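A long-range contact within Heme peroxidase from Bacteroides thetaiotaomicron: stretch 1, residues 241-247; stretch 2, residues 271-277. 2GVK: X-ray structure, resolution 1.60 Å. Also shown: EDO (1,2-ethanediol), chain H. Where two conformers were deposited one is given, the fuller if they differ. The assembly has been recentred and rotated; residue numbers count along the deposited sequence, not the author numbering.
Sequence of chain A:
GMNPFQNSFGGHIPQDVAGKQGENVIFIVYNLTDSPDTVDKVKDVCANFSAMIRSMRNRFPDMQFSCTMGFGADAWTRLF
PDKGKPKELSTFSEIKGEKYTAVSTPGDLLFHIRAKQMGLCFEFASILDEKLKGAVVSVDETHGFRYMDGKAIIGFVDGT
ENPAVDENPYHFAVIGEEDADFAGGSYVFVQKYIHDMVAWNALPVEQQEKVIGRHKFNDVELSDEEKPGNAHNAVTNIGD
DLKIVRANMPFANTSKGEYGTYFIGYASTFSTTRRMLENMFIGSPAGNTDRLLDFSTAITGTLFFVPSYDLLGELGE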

# COMPACT_ATOMS: atom_id res chain seq x y z
N ASP A 241 -15.96 -17.38 30.70
CA ASP A 241 -15.00 -17.52 29.62
C ASP A 241 -15.50 -18.53 28.54
O ASP A 241 -14.75 -19.37 28.05
CB ASP A 241 -13.66 -17.95 30.16
CG ASP A 241 -12.50 -17.56 29.23
OD1 ASP A 241 -12.64 -16.53 28.51
OD2 ASP A 241 -11.46 -18.28 29.22
N LEU A 242 -16.79 -18.47 28.25
CA LEU A 242 -17.36 -19.20 27.16
C LEU A 242 -17.59 -18.21 26.02
O LEU A 242 -18.34 -17.24 26.18
CB LEU A 242 -18.66 -19.83 27.57
CG LEU A 242 -18.55 -20.89 28.66
CD1 LEU A 242 -19.91 -21.29 29.13
CD2 LEU A 242 -17.77 -22.09 28.17
N LYS A 243 -16.93 -18.43 24.90
CA LYS A 243 -16.90 -17.45 23.82
C LYS A 243 -16.91 -18.12 22.50
O LYS A 243 -16.52 -19.29 22.38
CB LYS A 243 -15.62 -16.59 23.92
CG LYS A 243 -15.44 -15.95 25.25
CD LYS A 243 -14.27 -15.00 25.28
CE LYS A 243 -14.19 -14.27 26.62
NZ LYS A 243 -13.07 -13.32 26.68
N ILE A 244 -17.36 -17.38 21.49
CA ILE A 244 -17.26 -17.80 20.12
C ILE A 244 -16.55 -16.71 19.31
O ILE A 244 -16.21 -15.64 19.84
CB ILE A 244 -18.65 -18.09 19.52
CG1 ILE A 244 -19.43 -16.78 19.28
CG2 ILE A 244 -19.43 -19.03 20.44
CD1 ILE A 244 -20.80 -16.98 18.59
N VAL A 245 -16.27 -17.01 18.05
CA VAL A 245 -15.63 -16.05 17.14
C VAL A 245 -16.67 -15.63 16.13
O VAL A 245 -17.14 -16.44 15.36
CB VAL A 245 -14.43 -16.67 16.44
CG1 VAL A 245 -13.86 -15.71 15.37
CG2 VAL A 245 -13.37 -17.05 17.45
N ARG A 246 -17.02 -14.35 16.14
CA ARG A 246 -18.19 -13.87 15.42
C ARG A 246 -17.80 -12.87 14.34
O ARG A 246 -16.91 -12.04 14.53
CB ARG A 246 -19.19 -13.23 16.39
CG ARG A 246 -19.67 -14.16 17.50
CD ARG A 246 -20.76 -13.57 18.38
NE ARG A 246 -20.22 -12.96 19.58
CZ ARG A 246 -20.85 -12.04 20.30
NH1 ARG A 246 -22.05 -11.62 19.94
NH2 ARG A 246 -20.28 -11.54 21.39
N ALA A 247 -18.51 -12.91 13.21
CA ALA A 247 -18.76 -11.70 12.42
C ALA A 247 -20.21 -11.24 12.46
O ALA A 247 -21.13 -12.02 12.70
CB ALA A 247 -18.30 -11.90 10.99
N SER A 271 -23.08 -25.41 22.01
CA SER A 271 -23.79 -25.10 23.26
C SER A 271 -23.58 -23.64 23.69
O SER A 271 -24.47 -23.03 24.24
CB SER A 271 -23.38 -26.08 24.39
OG SER A 271 -22.03 -25.94 24.77
N THR A 272 -22.43 -23.08 23.39
CA THR A 272 -22.17 -21.68 23.74
C THR A 272 -23.02 -20.76 22.87
O THR A 272 -23.68 -19.83 23.37
CB THR A 272 -20.68 -21.34 23.59
OG1 THR A 272 -19.93 -22.06 24.59
CG2 THR A 272 -20.43 -19.86 23.77
N THR A 273 -23.00 -21.02 21.58
CA THR A 273 -23.80 -20.24 20.65
C THR A 273 -25.27 -20.34 21.00
O THR A 273 -25.99 -19.34 21.03
CB THR A 273 -23.58 -20.72 19.20
OG1 THR A 273 -22.18 -20.82 18.94
CG2 THR A 273 -24.24 -19.75 18.20
N ARG A 274 -25.71 -21.54 21.34
CA ARG A 274 -27.11 -21.74 21.64
C ARG A 274 -27.50 -21.02 22.93
O ARG A 274 -28.55 -20.41 23.00
CB ARG A 274 -27.49 -23.23 21.72
CG ARG A 274 -29.01 -23.39 21.82
CD ARG A 274 -29.50 -24.82 21.82
NE ARG A 274 -30.91 -24.85 22.23
CZ ARG A 274 -31.95 -24.59 21.42
NH1 ARG A 274 -31.77 -24.37 20.13
NH2 ARG A 274 -33.18 -24.61 21.92
N ARG A 275 -26.60 -21.00 23.91
CA ARG A 275 -26.88 -20.28 25.16
C ARG A 275 -26.98 -18.77 24.91
O ARG A 275 -27.84 -18.10 25.49
CB ARG A 275 -25.80 -20.57 26.21
CG ARG A 275 -25.93 -19.74 27.48
CD ARG A 275 -25.63 -20.51 28.76
NE ARG A 275 -26.44 -21.71 28.89
CZ ARG A 275 -26.46 -22.48 29.97
NH1 ARG A 275 -25.70 -22.18 31.01
NH2 ARG A 275 -27.23 -23.57 30.00
N MSE A 276 -26.11 -18.26 24.05
CA MSE A 276 -26.15 -16.86 23.62
C MSE A 276 -27.51 -16.55 22.98
O MSE A 276 -28.16 -15.56 23.31
CB MSE A 276 -25.02 -16.60 22.61
CG MSE A 276 -24.95 -15.20 22.10
SE MSE A 276 -23.79 -15.06 20.53
CE MSE A 276 -25.05 -15.79 19.18
N LEU A 277 -27.95 -17.43 22.08
CA LEU A 277 -29.23 -17.26 21.42
C LEU A 277 -30.39 -17.31 22.42
O LEU A 277 -31.35 -16.56 22.28
CB LEU A 277 -29.42 -18.32 20.34
CG LEU A 277 -28.51 -18.21 19.13
CD1 LEU A 277 -28.58 -19.49 18.31
CD2 LEU A 277 -28.88 -17.02 18.28
C1 EDO H . -25.26 -12.46 17.87
O1 EDO H . -26.26 -13.25 17.17
C2 EDO H . -24.88 -11.20 17.06
O2 EDO H . -23.54 -10.73 17.44
O HOH W 1 -17.28 -21.72 24.66

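Stretch 2 is helical throughout, with phi/psi values near -60/-40 and successive i to i+4 hydrogen bonds: Arg275 N to Ser271 O (3.0 Å), Met276 N to Thr272 O (3.0 Å) and Leu277 N to Thr273 O (2.9 Å). Stretch 1 is extended from Leu242 onward and becomes a strand at Val245. The two backbones come near each other where the CA atoms of Leu242 and Thr272 lie 6.4 Å apart and those of Ile244 and Thr273 7.0 Å apart. No direct hydrogen bond crosses between the stretches; the evidence points to packing, supplemented by one water.

The extended backbone sets the pattern of side chains. The CA-to-CB bonds of Leu242, Ile244 and Arg246 point toward the helix, whereas that of Lys243 points away, and Val245 is out of reach. On the helix, Thr272 and Met276, one turn apart, both point toward stretch 1, and Thr273 projects sideways. The total area buried, both sides summed, is 290 Å², of which Thr272 and Ile244 contribute 77 and 69 Å².

Ile244, with chi1 at 72° (p), spans three helix residues: its CG2 lies 3.6 Å from Thr272 CG2 and 3.6 Å from Thr273 OG1, and its CD1 reaches to 4.0 Å from Met276 SE. A beta-branched, wholly apolar side chain suits this buried site because it can fill space in two directions without leaving a polar group unsatisfied.

Thr272 combines two kinds of contact. Its methyl packs on Ile244 and also approaches the backbone, with CG2 3.9 Å from Lys243 N. Its hydroxyl OG1 is 3.9 Å from Leu242 CB and hydrogen-bonds to water 1 at 2.7 Å. The same water accepts a weak hydrogen bond from Lys243 N at 3.3 Å, so it links the helix side chain to the loop backbone. The CA-to-CB bond of Lys243 points away from the helix, and its NZ forms a long salt bridge with Asp241 OD1 (3.7 Å).

Farther along, Met276, present as selenomethionine, extends with chi1 and chi2 both t and chi3 at 78°. This long, flexible chain carries SE to Ile244 and to within 3.9 Å of Arg246 NH1, an oblique approach to the guanidinium. The 1,2-ethanediol, probably from the crystallisation liquor, borders this end: Arg246 NH1 donates a weak hydrogen bond to EDO O2 (3.0 Å, N-H...acceptor angle 125°) near the guanidinium plane, and Met276 CE lies 3.5 Å from EDO O1.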